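Local structure of NAD-dependent aldehyde dehydrogenase (Sinorhizobium meliloti, 3U4J) at residues 194-197 with 203-206; 165-170 with 180-185; 61-66 with 222-227. The protein probably oxidises aldehydes with NAD or NADP as acceptor and binds a calcium ion in the crystal. All blocks are in the same frame, centred on the assembly; numbering follows the deposited sequence.

Contact 1 (194-197 with 203-206)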
loop_
_atom_site.group_PDB
_atom_site.type_symbol
_atom_site.label_atom_id
_atom_site.label_comp_id
_atom_site.label_asym_id
_atom_site.label_seq_id
_atom_site.Cartn_x
_atom_site.Cartn_y
_atom_site.Cartn_z
ATOM N N LEU A 194 -19.450 22.255 -9.275
ATOM C CA LEU A 194 -18.251 22.926 -9.758
ATOM C C LEU A 194 -18.572 24.396 -9.946
ATOM O O LEU A 194 -19.526 24.729 -10.652
ATOM C CB LEU A 194 -17.804 22.338 -11.117
ATOM C CG LEU A 194 -16.581 22.954 -11.834
ATOM C CD1 LEU A 194 -15.359 22.877 -10.945
ATOM C CD2 LEU A 194 -16.284 22.278 -13.162
ATOM N N LYS A 195 -17.766 25.258 -9.319
ATOM C CA LYS A 195 -17.871 26.702 -9.467
ATOM C C LYS A 195 -16.582 27.303 -10.063
ATOM O O LYS A 195 -15.596 27.489 -9.341
ATOM C CB LYS A 195 -18.153 27.326 -8.102
ATOM C CG LYS A 195 -18.813 28.696 -8.192
ATOM C CD LYS A 195 -17.826 29.770 -8.261
ATOM C CE LYS A 195 -18.463 31.001 -8.902
ATOM N NZ LYS A 195 -17.337 31.880 -9.273
ATOM N N PRO A 196 -16.557 27.561 -11.381
ATOM C CA PRO A 196 -15.328 28.152 -11.928
ATOM C C PRO A 196 -15.328 29.674 -11.775
ATOM O O PRO A 196 -16.341 30.270 -11.356
ATOM C CB PRO A 196 -15.372 27.754 -13.393
ATOM C CG PRO A 196 -16.863 27.654 -13.695
ATOM C CD PRO A 196 -17.546 27.247 -12.432
ATOM N N SER A 197 -14.200 30.295 -12.104
ATOM C CA SER A 197 -14.086 31.734 -12.010
ATOM C C SER A 197 -15.083 32.452 -12.923
ATOM O O SER A 197 -15.354 32.016 -14.033
ATOM C CB SER A 197 -12.672 32.173 -12.392
ATOM O OG SER A 197 -12.647 33.574 -12.527
ATOM N N THR A 203 -14.883 26.595 -20.489
ATOM C CA THR A 203 -14.438 25.179 -20.553
ATOM C C THR A 203 -15.027 24.298 -19.443
ATOM O O THR A 203 -15.219 23.093 -19.656
ATOM C CB THR A 203 -12.894 24.995 -20.660
ATOM O OG1 THR A 203 -12.278 25.541 -19.510
ATOM C CG2 THR A 203 -12.370 25.653 -21.897
ATOM N N SER A 204 -15.346 24.883 -18.281
ATOM C CA SER A 204 -15.914 24.110 -17.172
ATOM C C SER A 204 -17.361 23.680 -17.398
ATOM O O SER A 204 -17.769 22.612 -16.980
ATOM C CB SER A 204 -15.791 24.891 -15.849
ATOM O OG SER A 204 -14.396 25.093 -15.588
ATOM N N ILE A 205 -18.135 24.536 -18.051
ATOM C CA ILE A 205 -19.497 24.212 -18.416
ATOM C C ILE A 205 -19.419 23.157 -19.520
ATOM O O ILE A 205 -20.146 22.153 -19.485
ATOM C CB ILE A 205 -20.243 25.494 -18.918
ATOM C CG1 ILE A 205 -20.664 26.357 -17.719
ATOM C CG2 ILE A 205 -21.437 25.126 -19.787
ATOM C CD1 ILE A 205 -21.030 27.803 -18.110
ATOM N N ARG A 206 -18.531 23.368 -20.486
ATOM C CA ARG A 206 -18.339 22.335 -21.514
ATOM C C ARG A 206 -17.948 20.983 -20.899
ATOM O O ARG A 206 -18.431 19.942 -21.343
ATOM C CB ARG A 206 -17.334 22.739 -22.631
ATOM C CG ARG A 206 -17.796 23.855 -23.567
ATOM C CD ARG A 206 -19.002 23.487 -24.425
ATOM N NE ARG A 206 -18.654 22.528 -25.480
ATOM C CZ ARG A 206 -19.206 21.320 -25.624
ATOM N NH1 ARG A 206 -20.152 20.902 -24.794
ATOM N NH2 ARG A 206 -18.822 20.526 -26.621
#
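Torsions in two residues bring Leu194 and Ser204 together. In Leu194, chi1 of 177° sends CG toward the helix, and chi2 then turns CD2 onto Ser204, while Ser204 keeps OG beside its backbone nitrogen (chi1 -62°), where the hydroxyl lies against Pro196. The resulting junction is small and centred on one residue. CD2 of Leu194 stops 3.8 Å from CB of Ser204, and the ring of Pro196 meets the same methylene with its CG, 3.7 Å from Ser204 CB. Beside this, Pro196 CB rests 3.6 Å from Ser204 OG, so that across these segments the hydroxyl meets carbon. Two groups of different shape, a leucine methyl and a proline ring, therefore share one small serine, and Ser204 CA lies only 6.6 Å from Pro196 CA. Lys195 points away from the helix and bends its chain back, NZ donating to Pro196 O over 2.8 Å from a position tilted 32° off the carbonyl plane; the same amine also bonds Gly226 O. Strand 191-195, helix 202-214 and strand 221-223 form a beta-alpha-beta unit, and the contact lies where the chain passes from strand to helix. Strand 191-195 runs between strands 153-168 and 221-223, parallel to both, and farther round the helix Thr203 and Arg206 turn to helix 102-113.

Contact 2 (165-170 with 180-185)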
loop_
_atom_site.group_PDB
_atom_site.type_symbol
_atom_site.label_atom_id
_atom_site.label_comp_id
_atom_site.label_asym_id
_atom_site.label_seq_id
_atom_site.Cartn_x
_atom_site.Cartn_y
_atom_site.Cartn_z
ATOM N N VAL A 165 -19.400 17.347 -2.806
ATOM C CA VAL A 165 -18.222 18.164 -2.780
ATOM C C VAL A 165 -18.442 19.432 -3.597
ATOM O O VAL A 165 -18.738 19.370 -4.795
ATOM C CB VAL A 165 -17.027 17.399 -3.413
ATOM C CG1 VAL A 165 -15.743 18.242 -3.303
ATOM C CG2 VAL A 165 -16.822 16.058 -2.724
ATOM N N GLY A 166 -18.247 20.582 -2.975
ATOM C CA GLY A 166 -18.181 21.838 -3.734
ATOM C C GLY A 166 -16.765 22.123 -4.203
ATOM O O GLY A 166 -15.848 22.195 -3.393
ATOM N N ILE A 167 -16.594 22.311 -5.508
ATOM C CA ILE A 167 -15.282 22.536 -6.101
ATOM C C ILE A 167 -15.199 23.938 -6.712
ATOM O O ILE A 167 -15.920 24.245 -7.639
ATOM C CB ILE A 167 -14.984 21.457 -7.172
ATOM C CG1 ILE A 167 -15.108 20.051 -6.551
ATOM C CG2 ILE A 167 -13.597 21.689 -7.816
ATOM C CD1 ILE A 167 -14.950 18.898 -7.578
ATOM N N ILE A 168 -14.322 24.779 -6.182
ATOM C CA ILE A 168 -14.173 26.179 -6.620
ATOM C C ILE A 168 -12.826 26.312 -7.281
ATOM O O ILE A 168 -11.790 25.973 -6.675
ATOM C CB ILE A 168 -14.290 27.174 -5.438
ATOM C CG1 ILE A 168 -15.618 26.947 -4.713
ATOM C CG2 ILE A 168 -14.124 28.655 -5.922
ATOM C CD1 ILE A 168 -15.704 27.582 -3.298
ATOM N N THR A 169 -12.825 26.770 -8.528
ATOM C CA THR A 169 -11.603 26.776 -9.332
ATOM C C THR A 169 -11.214 28.188 -9.790
ATOM O O THR A 169 -12.086 29.056 -9.902
ATOM C CB THR A 169 -11.715 25.810 -10.518
ATOM O OG1 THR A 169 -12.698 26.293 -11.454
ATOM C CG2 THR A 169 -12.093 24.413 -10.003
ATOM N N PRO A 170 -9.907 28.437 -10.014
ATOM C CA PRO A 170 -9.415 29.789 -10.351
ATOM C C PRO A 170 -9.359 30.060 -11.840
ATOM O O PRO A 170 -9.595 29.150 -12.651
ATOM C CB PRO A 170 -7.994 29.788 -9.787
ATOM C CG PRO A 170 -7.537 28.400 -10.029
ATOM C CD PRO A 170 -8.784 27.493 -9.846
ATOM N N GLU A 180 -8.036 18.117 -12.380
ATOM C CA GLU A 180 -7.280 17.584 -11.218
ATOM C C GLU A 180 -8.181 17.314 -10.006
ATOM O O GLU A 180 -7.729 16.756 -9.019
ATOM C CB GLU A 180 -6.212 18.572 -10.730
ATOM C CG GLU A 180 -5.098 18.934 -11.673
ATOM C CD GLU A 180 -4.177 20.017 -11.059
ATOM O OE1 GLU A 180 -4.540 20.644 -10.019
ATOM O OE2 GLU A 180 -3.093 20.251 -11.637
ATOM N N ARG A 181 -9.430 17.761 -10.045
ATOM C CA ARG A 181 -10.322 17.653 -8.859
ATOM C C ARG A 181 -11.537 16.774 -9.146
ATOM O O ARG A 181 -11.763 15.797 -8.448
ATOM C CB ARG A 181 -10.830 19.032 -8.408
ATOM C CG ARG A 181 -9.718 20.050 -8.072
ATOM C CD ARG A 181 -8.978 19.742 -6.756
ATOM N NE ARG A 181 -8.033 20.834 -6.513
ATOM C CZ ARG A 181 -6.857 20.968 -7.115
ATOM N NH1 ARG A 181 -6.401 20.026 -7.940
ATOM N NH2 ARG A 181 -6.125 22.052 -6.888
ATOM N N VAL A 182 -12.329 17.147 -10.148
ATOM C CA VAL A 182 -13.576 16.437 -10.449
ATOM C C VAL A 182 -13.386 14.914 -10.619
ATOM O O VAL A 182 -14.103 14.142 -9.993
ATOM C CB VAL A 182 -14.344 17.072 -11.658
ATOM C CG1 VAL A 182 -15.547 16.199 -12.107
ATOM C CG2 VAL A 182 -14.806 18.516 -11.325
ATOM N N PRO A 183 -12.413 14.475 -11.448
ATOM C CA PRO A 183 -12.336 13.007 -11.675
ATOM C C PRO A 183 -11.988 12.214 -10.410
ATOM O O PRO A 183 -12.487 11.114 -10.227
ATOM C CB PRO A 183 -11.203 12.861 -12.727
ATOM C CG PRO A 183 -11.073 14.194 -13.380
ATOM C CD PRO A 183 -11.453 15.209 -12.296
ATOM N N TRP A 184 -11.154 12.775 -9.537
ATOM C CA TRP A 184 -10.810 12.129 -8.298
ATOM C C TRP A 184 -11.999 12.053 -7.342
ATOM O O TRP A 184 -12.196 11.035 -6.647
ATOM C CB TRP A 184 -9.612 12.822 -7.642
ATOM C CG TRP A 184 -8.276 12.299 -8.197
ATOM C CD1 TRP A 184 -7.448 11.392 -7.596
ATOM C CD2 TRP A 184 -7.657 12.638 -9.459
ATOM N NE1 TRP A 184 -6.361 11.139 -8.411
ATOM C CE2 TRP A 184 -6.456 11.891 -9.551
ATOM C CE3 TRP A 184 -7.993 13.511 -10.510
ATOM C CZ2 TRP A 184 -5.568 11.996 -10.646
ATOM C CZ3 TRP A 184 -7.126 13.605 -11.631
ATOM C CH2 TRP A 184 -5.921 12.841 -11.685
ATOM N N ALA A 185 -12.790 13.120 -7.330
ATOM C CA ALA A 185 -13.979 13.197 -6.488
ATOM C C ALA A 185 -15.089 12.248 -6.976
ATOM O O ALA A 185 -15.538 11.374 -6.246
ATOM C CB ALA A 185 -14.483 14.690 -6.444
#
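Ile167 reaches from the strand onto the helix with both of its branches, CD1 to Val182 and Ala185, CG2 to Arg181. The side chains of Ile167 and Val182 cross at about a right angle, with CD1 3.8 Å from Val182 CG2, and the same methyl stands 4.4 Å from CB of Ala185, one turn from Arg181 along the helix. The short branch, CG2, instead touches the base of Arg181, whose CB is 3.9 Å away; these two side chains cross obliquely. Arg181 thus offers only its aliphatic root to the strand. A bend at chi2 (-72°) leads the rest of the chain elsewhere, and NH1 pairs with Glu180 OE1 over 2.9 Å in a salt bridge that uses the anti side of the carboxylate. NH2 bonds Thr247 OG1, which ties the guanidinium to the end of strand 243-247. Strand 165-168 and helix 180-185 run nearly antiparallel, at 166°, with their axes 9.7 Å apart. The helix is kinked near Pro183, yet Ala185 N still bonds Arg181 O. Such apolar packing of a helix on a strand it follows is characteristic of a beta-alpha-beta unit, here made by strand 153-168, helix 174-187 and the parallel strand 191-195.

Contact 3 (61-66 with 222-227)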
loop_
_atom_site.group_PDB
_atom_site.type_symbol
_atom_site.label_atom_id
_atom_site.label_comp_id
_atom_site.label_asym_id
_atom_site.label_seq_id
_atom_site.Cartn_x
_atom_site.Cartn_y
_atom_site.Cartn_z
ATOM N N ASP A 61 -29.803 31.116 -4.228
ATOM C CA ASP A 61 -30.784 30.055 -4.452
ATOM C C ASP A 61 -30.468 29.156 -5.653
ATOM O O ASP A 61 -30.767 27.967 -5.619
ATOM C CB ASP A 61 -32.190 30.643 -4.608
ATOM C CG ASP A 61 -32.768 31.126 -3.269
ATOM O OD1 ASP A 61 -32.640 30.392 -2.264
ATOM O OD2 ASP A 61 -33.354 32.230 -3.226
ATOM N N ASP A 62 -29.926 29.728 -6.723
ATOM C CA ASP A 62 -29.489 28.924 -7.879
ATOM C C ASP A 62 -28.442 27.886 -7.419
ATOM O O ASP A 62 -28.519 26.722 -7.801
ATOM C CB ASP A 62 -28.882 29.814 -8.993
ATOM C CG ASP A 62 -29.919 30.765 -9.652
ATOM O OD1 ASP A 62 -29.529 31.911 -10.016
ATOM O OD2 ASP A 62 -31.102 30.390 -9.827
ATOM N N VAL A 63 -27.506 28.315 -6.569
ATOM C CA VAL A 63 -26.438 27.442 -6.076
ATOM C C VAL A 63 -26.975 26.345 -5.173
ATOM O O VAL A 63 -26.564 25.194 -5.299
ATOM C CB VAL A 63 -25.264 28.236 -5.430
ATOM C CG1 VAL A 63 -24.173 27.269 -4.912
ATOM C CG2 VAL A 63 -24.659 29.179 -6.448
ATOM N N ARG A 64 -27.936 26.676 -4.304
ATOM C CA ARG A 64 -28.547 25.662 -3.443
ATOM C C ARG A 64 -29.280 24.594 -4.240
ATOM O O ARG A 64 -29.256 23.423 -3.854
ATOM C CB ARG A 64 -29.481 26.296 -2.396
ATOM C CG ARG A 64 -28.742 27.101 -1.305
ATOM C CD ARG A 64 -29.737 27.714 -0.269
ATOM N NE ARG A 64 -29.177 28.950 0.275
ATOM C CZ ARG A 64 -29.661 30.161 0.045
ATOM N NH1 ARG A 64 -30.752 30.334 -0.683
ATOM N NH2 ARG A 64 -29.060 31.210 0.575
ATOM N N LYS A 65 -29.916 24.987 -5.346
ATOM C CA LYS A 65 -30.507 24.017 -6.285
ATOM C C LYS A 65 -29.487 22.995 -6.825
ATOM O O LYS A 65 -29.803 21.818 -6.962
ATOM C CB LYS A 65 -31.139 24.719 -7.487
ATOM C CG LYS A 65 -32.603 25.171 -7.247
ATOM C CD LYS A 65 -33.231 25.819 -8.494
ATOM C CE LYS A 65 -34.512 26.621 -8.126
ATOM N NZ LYS A 65 -34.938 27.498 -9.269
ATOM N N ALA A 66 -28.308 23.468 -7.205
ATOM C CA ALA A 66 -27.225 22.578 -7.653
ATOM C C ALA A 66 -26.782 21.620 -6.543
ATOM O O ALA A 66 -26.620 20.414 -6.776
ATOM C CB ALA A 66 -26.055 23.411 -8.122
ATOM N N ASN A 222 -22.470 18.889 -11.574
ATOM C CA ASN A 222 -23.259 20.102 -11.803
ATOM C C ASN A 222 -22.283 21.263 -11.880
ATOM O O ASN A 222 -21.218 21.209 -11.249
ATOM C CB ASN A 222 -24.174 20.353 -10.590
ATOM C CG ASN A 222 -25.043 19.169 -10.270
ATOM O OD1 ASN A 222 -26.067 18.966 -10.905
ATOM N ND2 ASN A 222 -24.643 18.379 -9.274
ATOM N N VAL A 223 -22.643 22.315 -12.615
ATOM C CA VAL A 223 -21.784 23.492 -12.683
ATOM C C VAL A 223 -22.638 24.747 -12.495
ATOM O O VAL A 223 -23.673 24.883 -13.139
ATOM C CB VAL A 223 -21.035 23.604 -14.027
ATOM C CG1 VAL A 223 -20.091 24.815 -14.058
ATOM C CG2 VAL A 223 -20.183 22.395 -14.223
ATOM N N VAL A 224 -22.145 25.665 -11.658
ATOM C CA VAL A 224 -22.789 26.953 -11.430
ATOM C C VAL A 224 -21.760 28.045 -11.712
ATOM O O VAL A 224 -20.551 27.828 -11.564
ATOM C CB VAL A 224 -23.380 27.067 -9.993
ATOM C CG1 VAL A 224 -24.533 26.093 -9.814
ATOM C CG2 VAL A 224 -22.307 26.821 -8.920
ATOM N N THR A 225 -22.243 29.205 -12.145
ATOM C CA THR A 225 -21.375 30.310 -12.516
ATOM C C THR A 225 -21.853 31.590 -11.820
ATOM O O THR A 225 -23.035 31.720 -11.437
ATOM C CB THR A 225 -21.335 30.512 -14.050
ATOM O OG1 THR A 225 -22.667 30.754 -14.549
ATOM C CG2 THR A 225 -20.760 29.250 -14.748
ATOM N N GLY A 226 -20.943 32.532 -11.661
ATOM C CA GLY A 226 -21.284 33.735 -10.932
ATOM C C GLY A 226 -20.059 34.387 -10.332
ATOM O O GLY A 226 -18.906 33.984 -10.616
ATOM N N TYR A 227 -20.294 35.388 -9.485
ATOM C CA TYR A 227 -19.168 36.028 -8.820
ATOM C C TYR A 227 -18.643 35.140 -7.697
ATOM O O TYR A 227 -19.192 34.039 -7.463
ATOM C CB TYR A 227 -19.562 37.435 -8.349
ATOM C CG TYR A 227 -19.832 38.346 -9.509
ATOM C CD1 TYR A 227 -18.790 38.799 -10.315
ATOM C CD2 TYR A 227 -21.131 38.755 -9.814
ATOM C CE1 TYR A 227 -19.039 39.645 -11.401
ATOM C CE2 TYR A 227 -21.386 39.600 -10.901
ATOM C CZ TYR A 227 -20.338 40.043 -11.677
ATOM O OH TYR A 227 -20.564 40.889 -12.751
#
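Helix 60-75, which comes from far earlier in the chain, lies here on the last strand of a beta-alpha-beta unit, strand 221-223, and on the loop that leaves it. The contact is carried by Val224, placed with chi1 -67° so that its two methyls serve two helix residues. CG1 takes the roomier place opposite the carbonyl carbon and presses on Ala66, 3.5 Å from its CB. CG2 sits in the crowded position between the backbone nitrogen and the carbonyl carbon, and from there it meets Val63 CG2 at 4.1 Å, the two valine side chains crossing at about a right angle. One turn of helix thus straddles a single valine.

At the other end of the patch Asn222 faces Ala66, their CB atoms 4.4 Å apart. Its amide comes near the helix backbone, but ND2 is 3.8 Å from Ala66 O, too far for a bond. The amide is committed elsewhere: ND2 donates to Gly219 O and Val192 O, and OD1 accepts from Asp28 N, which should fix its rotation.

Ala66 and Val224 also touch Val193 of strand 191-195, and both reach strand 25-27, at Val27 and Met25 respectively. Val223 points away from helix 60-75 and packs instead on Ile205 and Ala208 of helix 202-214, leaving the strand between two helices.

How the contacts relate
The three contacts all reach one mixed sheet, in which strand 191-195 is the neighbour of both 153-168 and 221-223. Contacts 1 and 2, with centres 10 Å apart, are linked by probable backbone hydrogen bonds, Lys195 with Ile167 and with Thr169; contacts 1 and 3, 11 Å apart, by one from Leu194 N to Asn222 O. Contacts 2 and 3 do not touch. Along the chain contact 2 closes before contact 1 opens, and both are nested within the loop closed by contact 3. Two successive beta-alpha-beta units sharing strand 191-195 are thus packed locally, consistent with the Rossmann-type nucleotide-binding domain of aldehyde dehydrogenases, while a much earlier helix covers their last strand.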